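Local coordinates for ssDNA binding protein (Pyrococcus furiosus, PDB 4PSM), which binds single-stranded DNA, probably entrapping it in tunnels between its subunits, at residues I26-A40 and D67-L79. Numbering follows the deposited sequence.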
ATOM      1  N   ILE A  26      13.771 -25.850   0.716  1.00 38.63           N
ATOM      2  CA  ILE A  26      15.098 -26.281   0.282  1.00 45.59           C
ATOM      3  C   ILE A  26      15.330 -26.178  -1.229  1.00 57.31           C
ATOM      4  O   ILE A  26      16.473 -26.170  -1.681  1.00 49.37           O
ATOM      5  CB  ILE A  26      15.432 -27.708   0.784  1.00 56.80           C
ATOM      6  CG1 ILE A  26      14.545 -28.752   0.101  1.00 57.88           C
ATOM      7  CG2 ILE A  26      15.298 -27.785   2.307  1.00 32.04           C
ATOM      8  CD1 ILE A  26      14.662 -30.142   0.718  1.00 39.46           C
ATOM      9  N   THR A  27      14.256 -26.097  -2.007  1.00 28.37           N
ATOM     10  CA  THR A  27      14.389 -25.936  -3.454  1.00 55.62           C
ATOM     11  C   THR A  27      14.213 -24.476  -3.863  1.00 61.94           C
ATOM     12  O   THR A  27      14.267 -24.145  -5.042  1.00 38.33           O
ATOM     13  CB  THR A  27      13.362 -26.788  -4.215  1.00 37.66           C
ATOM     14  OG1 THR A  27      12.041 -26.388  -3.837  1.00 34.60           O
ATOM     15  CG2 THR A  27      13.548 -28.252  -3.902  1.00 39.41           C
ATOM     16  N   ARG A  28      13.999 -23.617  -2.872  1.00 50.09           N
ATOM     17  CA  ARG A  28      13.788 -22.191  -3.086  1.00 64.06           C
ATOM     18  C   ARG A  28      14.728 -21.627  -4.151  1.00 83.42           C
ATOM     19  O   ARG A  28      15.950 -21.752  -4.050  1.00 54.57           O
ATOM     20  CB  ARG A  28      13.963 -21.453  -1.756  1.00 55.16           C
ATOM     21  CG  ARG A  28      13.754 -19.951  -1.785  1.00 39.69           C
ATOM     22  CD  ARG A  28      12.379 -19.547  -2.261  1.00 62.01           C
ATOM     23  NE  ARG A  28      11.284 -20.090  -1.523  1.00 43.27           N
ATOM     24  CZ  ARG A  28      10.068 -20.432  -1.938  1.00 65.08           C
ATOM     25  NH1 ARG A  28       9.261 -20.873  -0.999  1.00 27.32           N
ATOM     26  NH2 ARG A  28       9.643 -20.372  -3.197  1.00 60.93           N
ATOM     27  N   GLY A  29      14.149 -21.023  -5.185  1.00 51.82           N
ATOM     28  CA  GLY A  29      14.936 -20.403  -6.232  1.00 42.99           C
ATOM     29  C   GLY A  29      15.425 -21.386  -7.275  1.00 80.44           C
ATOM     30  O   GLY A  29      15.660 -21.023  -8.430  1.00 72.80           O
ATOM     31  N   LYS A  30      15.580 -22.641  -6.867  1.00 71.23           N
ATOM     32  CA  LYS A  30      16.079 -23.677  -7.763  1.00 48.92           C
ATOM     33  C   LYS A  30      14.964 -24.288  -8.616  1.00 44.84           C
ATOM     34  O   LYS A  30      15.230 -24.948  -9.616  1.00 40.75           O
ATOM     35  CB  LYS A  30      16.785 -24.777  -6.963  1.00 59.96           C
ATOM     36  CG  LYS A  30      17.948 -24.296  -6.110  1.00 84.35           C
ATOM     37  CD  LYS A  30      18.581 -25.452  -5.356  1.00 96.74           C
ATOM     38  CE  LYS A  30      19.775 -24.996  -4.532  1.00124.33           C
ATOM     39  NZ  LYS A  30      20.426 -26.136  -3.825  1.00126.31           N
ATOM     40  N   VAL A  31      13.714 -24.061  -8.231  1.00 54.30           N
ATOM     41  CA  VAL A  31      12.598 -24.737  -8.882  1.00 41.53           C
ATOM     42  C   VAL A  31      11.313 -23.907  -8.836  1.00 58.14           C
ATOM     43  O   VAL A  31      11.072 -23.162  -7.885  1.00 71.44           O
ATOM     44  CB  VAL A  31      12.343 -26.124  -8.217  1.00 69.97           C
ATOM     45  CG1 VAL A  31      10.907 -26.563  -8.397  1.00 66.60           C
ATOM     46  CG2 VAL A  31      13.286 -27.175  -8.780  1.00 62.67           C
ATOM     47  N   PHE A  32      10.490 -24.042  -9.872  1.00 37.19           N
ATOM     48  CA  PHE A  32       9.183 -23.398  -9.902  1.00 49.37           C
ATOM     49  C   PHE A  32       8.211 -24.086  -8.951  1.00 56.47           C
ATOM     50  O   PHE A  32       8.207 -25.309  -8.837  1.00 45.91           O
ATOM     51  CB  PHE A  32       8.619 -23.397 -11.325  1.00 67.16           C
ATOM     52  CG  PHE A  32       9.339 -22.469 -12.262  1.00 86.81           C
ATOM     53  CD1 PHE A  32       9.809 -21.242 -11.816  1.00 81.76           C
ATOM     54  CD2 PHE A  32       9.553 -22.824 -13.586  1.00 87.69           C
ATOM     55  CE1 PHE A  32      10.474 -20.387 -12.671  1.00 82.33           C
ATOM     56  CE2 PHE A  32      10.219 -21.973 -14.447  1.00 64.61           C
ATOM     57  CZ  PHE A  32      10.679 -20.754 -13.989  1.00 89.21           C
ATOM     58  N   PRO A  33       7.375 -23.296  -8.268  1.00 52.69           N
ATOM     59  CA  PRO A  33       6.425 -23.806  -7.273  1.00 52.28           C
ATOM     60  C   PRO A  33       5.596 -24.976  -7.793  1.00 52.74           C
ATOM     61  O   PRO A  33       5.421 -25.962  -7.077  1.00 64.34           O
ATOM     62  CB  PRO A  33       5.527 -22.597  -6.998  1.00 48.69           C
ATOM     63  CG  PRO A  33       6.411 -21.428  -7.251  1.00 59.52           C
ATOM     64  CD  PRO A  33       7.306 -21.830  -8.402  1.00 32.08           C
ATOM     65  N   GLU A  34       5.094 -24.869  -9.022  1.00 32.71           N
ATOM     66  CA  GLU A  34       4.268 -25.928  -9.590  1.00 56.42           C
ATOM     67  C   GLU A  34       5.010 -27.261  -9.604  1.00 56.15           C
ATOM     68  O   GLU A  34       4.403 -28.319  -9.467  1.00 40.06           O
ATOM     69  CB  GLU A  34       3.780 -25.569 -11.000  1.00 53.86           C
ATOM     70  CG  GLU A  34       4.595 -24.486 -11.691  1.00 92.98           C
ATOM     71  CD  GLU A  34       4.233 -23.085 -11.222  1.00 94.62           C
ATOM     72  OE1 GLU A  34       5.143 -22.234 -11.142  1.00 69.16           O
ATOM     73  OE2 GLU A  34       3.037 -22.838 -10.942  1.00 84.10           O
ATOM     74  N   GLU A  35       6.326 -27.213  -9.773  1.00 33.19           N
ATOM     75  CA  GLU A  35       7.127 -28.436  -9.746  1.00 32.49           C
ATOM     76  C   GLU A  35       7.207 -29.003  -8.332  1.00 49.58           C
ATOM     77  O   GLU A  35       7.099 -30.210  -8.139  1.00 37.21           O
ATOM     78  CB  GLU A  35       8.539 -28.190 -10.301  1.00 33.88           C
ATOM     79  CG  GLU A  35       9.509 -29.345 -10.101  1.00 69.01           C
ATOM     80  CD  GLU A  35       9.086 -30.611 -10.829  1.00 83.17           C
ATOM     81  OE1 GLU A  35       8.253 -30.521 -11.753  1.00 75.95           O
ATOM     82  OE2 GLU A  35       9.590 -31.700 -10.478  1.00 60.59           O
ATOM     83  N   VAL A  36       7.399 -28.120  -7.352  1.00 35.50           N
ATOM     84  CA  VAL A  36       7.417 -28.509  -5.953  1.00 37.84           C
ATOM     85  C   VAL A  36       6.104 -29.186  -5.584  1.00 58.99           C
ATOM     86  O   VAL A  36       6.088 -30.257  -4.974  1.00 31.09           O
ATOM     87  CB  VAL A  36       7.635 -27.295  -5.039  1.00 40.21           C
ATOM     88  CG1 VAL A  36       7.383 -27.666  -3.582  1.00 45.70           C
ATOM     89  CG2 VAL A  36       9.038 -26.744  -5.217  1.00 20.67           C
ATOM     90  N   VAL A  37       5.000 -28.560  -5.966  1.00 50.76           N
ATOM     91  CA  VAL A  37       3.686 -29.115  -5.678  1.00 55.56           C
ATOM     92  C   VAL A  37       3.545 -30.483  -6.327  1.00 47.85           C
ATOM     93  O   VAL A  37       3.018 -31.419  -5.732  1.00 53.78           O
ATOM     94  CB  VAL A  37       2.563 -28.186  -6.171  1.00 38.60           C
ATOM     95  CG1 VAL A  37       1.236 -28.935  -6.259  1.00 31.38           C
ATOM     96  CG2 VAL A  37       2.442 -26.983  -5.257  1.00 52.28           C
ATOM     97  N   LYS A  38       4.037 -30.587  -7.552  1.00 39.14           N
ATOM     98  CA  LYS A  38       3.922 -31.807  -8.329  1.00 34.15           C
ATOM     99  C   LYS A  38       4.809 -32.908  -7.735  1.00 45.37           C
ATOM    100  O   LYS A  38       4.375 -34.039  -7.560  1.00 30.78           O
ATOM    101  CB  LYS A  38       4.288 -31.518  -9.789  1.00 53.45           C
ATOM    102  CG  LYS A  38       3.993 -32.635 -10.771  1.00 88.52           C
ATOM    103  CD  LYS A  38       5.127 -33.645 -10.838  1.00102.31           C
ATOM    104  CE  LYS A  38       5.323 -34.147 -12.261  1.00119.07           C
ATOM    105  NZ  LYS A  38       4.038 -34.570 -12.881  1.00113.34           N
ATOM    106  N   ALA A  39       6.051 -32.568  -7.412  1.00 29.50           N
ATOM    107  CA  ALA A  39       6.988 -33.533  -6.853  1.00 27.16           C
ATOM    108  C   ALA A  39       6.529 -34.038  -5.482  1.00 56.39           C
ATOM    109  O   ALA A  39       6.589 -35.227  -5.191  1.00 39.32           O
ATOM    110  CB  ALA A  39       8.393 -32.933  -6.754  1.00 23.04           C
ATOM    111  N   ALA A  40       6.070 -33.121  -4.643  1.00 42.94           N
ATOM    112  CA  ALA A  40       5.634 -33.465  -3.302  1.00 43.56           C
ATOM    113  C   ALA A  40       4.396 -34.342  -3.371  1.00 38.08           C
ATOM    114  O   ALA A  40       4.264 -35.307  -2.625  1.00 53.49           O
ATOM    115  CB  ALA A  40       5.354 -32.196  -2.486  1.00 36.54           C
ATOM    116  N   ASP A  67      16.417 -38.573  -0.225  1.00 54.64           N
ATOM    117  CA  ASP A  67      17.315 -37.843  -1.097  1.00 62.84           C
ATOM    118  C   ASP A  67      16.633 -37.646  -2.436  1.00 54.75           C
ATOM    119  O   ASP A  67      15.785 -38.450  -2.848  1.00 33.26           O
ATOM    120  CB  ASP A  67      18.639 -38.586  -1.267  1.00 80.70           C
ATOM    121  CG  ASP A  67      19.516 -38.494  -0.036  1.00133.08           C
ATOM    122  OD1 ASP A  67      20.374 -37.589   0.017  1.00178.77           O
ATOM    123  OD2 ASP A  67      19.344 -39.324   0.881  1.00110.50           O
ATOM    124  N   PHE A  68      16.987 -36.555  -3.101  1.00 45.06           N
ATOM    125  CA  PHE A  68      16.423 -36.235  -4.398  1.00 54.18           C
ATOM    126  C   PHE A  68      17.427 -35.381  -5.147  1.00 73.08           C
ATOM    127  O   PHE A  68      18.366 -34.844  -4.560  1.00 48.87           O
ATOM    128  CB  PHE A  68      15.105 -35.478  -4.239  1.00 39.59           C
ATOM    129  CG  PHE A  68      15.274 -34.084  -3.699  1.00 79.02           C
ATOM    130  CD1 PHE A  68      15.300 -32.992  -4.553  1.00 58.55           C
ATOM    131  CD2 PHE A  68      15.419 -33.868  -2.336  1.00 63.50           C
ATOM    132  CE1 PHE A  68      15.464 -31.708  -4.059  1.00 58.63           C
ATOM    133  CE2 PHE A  68      15.583 -32.586  -1.837  1.00 74.30           C
ATOM    134  CZ  PHE A  68      15.602 -31.505  -2.702  1.00 64.07           C
ATOM    135  N   ASN A  69      17.234 -35.266  -6.449  1.00 78.80           N
ATOM    136  CA  ASN A  69      18.091 -34.415  -7.242  1.00 72.53           C
ATOM    137  C   ASN A  69      17.266 -33.466  -8.084  1.00 77.88           C
ATOM    138  O   ASN A  69      16.136 -33.779  -8.469  1.00 55.43           O
ATOM    139  CB  ASN A  69      19.009 -35.251  -8.126  1.00 98.00           C
ATOM    140  CG  ASN A  69      20.468 -35.015  -7.821  1.00127.95           C
ATOM    141  OD1 ASN A  69      21.072 -34.062  -8.317  1.00138.80           O
ATOM    142  ND2 ASN A  69      21.047 -35.883  -7.001  1.00120.37           N
ATOM    143  N   ILE A  70      17.829 -32.295  -8.345  1.00 52.98           N
ATOM    144  CA  ILE A  70      17.198 -31.343  -9.238  1.00 63.28           C
ATOM    145  C   ILE A  70      17.897 -31.437 -10.586  1.00 60.41           C
ATOM    146  O   ILE A  70      19.091 -31.173 -10.703  1.00 43.93           O
ATOM    147  CB  ILE A  70      17.253 -29.916  -8.671  1.00 63.79           C
ATOM    148  CG1 ILE A  70      16.619 -29.883  -7.275  1.00 47.03           C
ATOM    149  CG2 ILE A  70      16.562 -28.936  -9.611  1.00 71.29           C
ATOM    150  CD1 ILE A  70      16.561 -28.506  -6.654  1.00 88.38           C
ATOM    151  N   GLU A  71      17.154 -31.860 -11.599  1.00 63.08           N
ATOM    152  CA  GLU A  71      17.708 -31.991 -12.933  1.00 41.19           C
ATOM    153  C   GLU A  71      16.805 -31.279 -13.926  1.00 56.60           C
ATOM    154  O   GLU A  71      15.642 -31.648 -14.087  1.00 34.05           O
ATOM    155  CB  GLU A  71      17.860 -33.464 -13.304  1.00 49.09           C
ATOM    156  CG  GLU A  71      18.557 -33.701 -14.635  1.00124.95           C
ATOM    157  CD  GLU A  71      18.752 -35.174 -14.940  1.00136.51           C
ATOM    158  OE1 GLU A  71      18.070 -36.008 -14.307  1.00134.55           O
ATOM    159  OE2 GLU A  71      19.589 -35.497 -15.811  1.00126.54           O
ATOM    160  N   ASP A  72      17.343 -30.250 -14.575  1.00 74.90           N
ATOM    161  CA  ASP A  72      16.571 -29.455 -15.520  1.00 58.33           C
ATOM    162  C   ASP A  72      15.362 -28.870 -14.810  1.00 30.81           C
ATOM    163  O   ASP A  72      14.246 -28.915 -15.322  1.00 75.05           O
ATOM    164  CB  ASP A  72      16.126 -30.318 -16.702  1.00 92.24           C
ATOM    165  CG  ASP A  72      17.270 -31.109 -17.308  1.00 85.07           C
ATOM    166  OD1 ASP A  72      18.341 -30.520 -17.558  1.00101.99           O
ATOM    167  OD2 ASP A  72      17.098 -32.325 -17.524  1.00 79.71           O
ATOM    168  N   GLY A  73      15.594 -28.348 -13.609  1.00 58.95           N
ATOM    169  CA  GLY A  73      14.546 -27.715 -12.830  1.00 44.11           C
ATOM    170  C   GLY A  73      13.431 -28.663 -12.433  1.00 52.78           C
ATOM    171  O   GLY A  73      12.331 -28.231 -12.095  1.00 50.28           O
ATOM    172  N   LYS A  74      13.714 -29.962 -12.477  1.00 46.04           N
ATOM    173  CA  LYS A  74      12.730 -30.974 -12.094  1.00 68.46           C
ATOM    174  C   LYS A  74      13.220 -31.780 -10.903  1.00 40.03           C
ATOM    175  O   LYS A  74      14.363 -32.221 -10.871  1.00 46.17           O
ATOM    176  CB  LYS A  74      12.434 -31.919 -13.262  1.00 40.60           C
ATOM    177  CG  LYS A  74      11.677 -31.281 -14.409  1.00 74.70           C
ATOM    178  CD  LYS A  74      10.178 -31.407 -14.210  1.00 73.94           C
ATOM    179  CE  LYS A  74       9.421 -30.913 -15.432  1.00113.93           C
ATOM    180  NZ  LYS A  74       7.968 -31.221 -15.345  1.00109.67           N
ATOM    181  N   ILE A  75      12.353 -31.968  -9.918  1.00 65.87           N
ATOM    182  CA  ILE A  75      12.712 -32.766  -8.752  1.00 46.76           C
ATOM    183  C   ILE A  75      12.580 -34.254  -9.071  1.00 51.71           C
ATOM    184  O   ILE A  75      11.490 -34.745  -9.373  1.00 38.63           O
ATOM    185  CB  ILE A  75      11.850 -32.405  -7.519  1.00 66.40           C
ATOM    186  CG1 ILE A  75      12.057 -30.938  -7.135  1.00 54.80           C
ATOM    187  CG2 ILE A  75      12.192 -33.307  -6.339  1.00 56.55           C
ATOM    188  CD1 ILE A  75      11.135 -30.455  -6.046  1.00 36.37           C
ATOM    189  N   VAL A  76      13.700 -34.964  -9.025  1.00 36.49           N
ATOM    190  CA  VAL A  76      13.681 -36.405  -9.241  1.00 51.28           C
ATOM    191  C   VAL A  76      13.968 -37.129  -7.927  1.00 56.54           C
ATOM    192  O   VAL A  76      15.062 -37.051  -7.366  1.00 46.69           O
ATOM    193  CB  VAL A  76      14.635 -36.858 -10.390  1.00 70.50           C
ATOM    194  CG1 VAL A  76      14.744 -35.771 -11.461  1.00 61.67           C
ATOM    195  CG2 VAL A  76      16.003 -37.239  -9.864  1.00 64.93           C
ATOM    196  N   TRP A  77      12.951 -37.801  -7.409  1.00 42.46           N
ATOM    197  CA  TRP A  77      13.099 -38.495  -6.147  1.00 61.46           C
ATOM    198  C   TRP A  77      13.975 -39.718  -6.347  1.00 62.05           C
ATOM    199  O   TRP A  77      14.003 -40.303  -7.428  1.00 67.94           O
ATOM    200  CB  TRP A  77      11.738 -38.914  -5.590  1.00 39.26           C
ATOM    201  CG  TRP A  77      10.829 -37.764  -5.264  1.00 60.00           C
ATOM    202  CD1 TRP A  77       9.648 -37.453  -5.875  1.00 30.87           C
ATOM    203  CD2 TRP A  77      11.027 -36.774  -4.245  1.00 43.59           C
ATOM    204  NE1 TRP A  77       9.094 -36.333  -5.296  1.00 42.36           N
ATOM    205  CE2 TRP A  77       9.921 -35.895  -4.297  1.00 55.88           C
ATOM    206  CE3 TRP A  77      12.030 -36.544  -3.294  1.00 38.99           C
ATOM    207  CZ2 TRP A  77       9.790 -34.810  -3.433  1.00 33.15           C
ATOM    208  CZ3 TRP A  77      11.902 -35.460  -2.443  1.00 35.15           C
ATOM    209  CH2 TRP A  77      10.789 -34.605  -2.519  1.00 45.61           C
ATOM    210  N   ASN A  78      14.712 -40.075  -5.305  1.00 57.88           N
ATOM    211  CA  ASN A  78      15.395 -41.358  -5.242  1.00 42.27           C
ATOM    212  C   ASN A  78      14.657 -42.231  -4.237  1.00 72.84           C
ATOM    213  O   ASN A  78      14.977 -42.239  -3.047  1.00 38.76           O
ATOM    214  CB  ASN A  78      16.850 -41.171  -4.824  1.00 37.08           C
ATOM    215  CG  ASN A  78      17.590 -42.487  -4.689  1.00 86.98           C
ATOM    216  OD1 ASN A  78      17.125 -43.529  -5.156  1.00 91.74           O
ATOM    217  ND2 ASN A  78      18.750 -42.446  -4.046  1.00 66.71           N
ATOM    218  N   LEU A  79      13.647 -42.944  -4.723  1.00 51.08           N
ATOM    219  CA  LEU A  79      12.760 -43.715  -3.864  1.00 51.88           C
ATOM    220  C   LEU A  79      13.510 -44.723  -2.996  1.00 57.24           C
ATOM    221  O   LEU A  79      13.031 -45.122  -1.933  1.00 79.09           O
ATOM    222  CB  LEU A  79      11.709 -44.419  -4.717  1.00 44.83           C
ATOM    223  CG  LEU A  79      10.440 -43.623  -5.048  1.00 71.89           C
ATOM    224  CD1 LEU A  79      10.420 -42.175  -4.547  1.00 71.63           C
ATOM    225  CD2 LEU A  79       9.890 -43.794  -6.472  1.00 80.47           C
TER
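The β-hairpin formed by strands 61-71 and 74-87, joined by a type I' turn from Glu71 to Lys74, lies against the start of helix 33-53, in the layer where helices cover one face of the antiparallel sheet of this ThermoDBP-related domain. Ile75, whose β-branched side chain suits a strand facing a helix, sets CB 3.6 Å from Ala39 CB; the small methyl fits the 8.2 Å approach of the axes of 33-40 and 74-77. Ile75 CD1 reaches on to Thr27 CG2, the methyl of a threonine whose hydroxyl is hydrogen-bonded to Leu23 O. Val31 CG2 packs on Ile70 CG2 at 3.8 Å, beside the turn, where Gly73, with no side chain, readily takes the positive phi required.

Polar bonds clamp the strand at two points. Glu35, buried, has CG anti to its backbone N (chi1 170°) and then bends at chi2, bringing OE2 2.8 Å from Ile75 N; the amide meets it from above the carboxylate plane. Glu35 OE1 lies 3.7 Å from Lys74 NZ, a long salt bridge that may help offset the buried charge. Farther along, the Trp77 indole has Ile75 CG2 over one face and points its edge at the helix, where Trp77 NE1 donates to Ala39 O at 2.7 Å, from above the carbonyl plane.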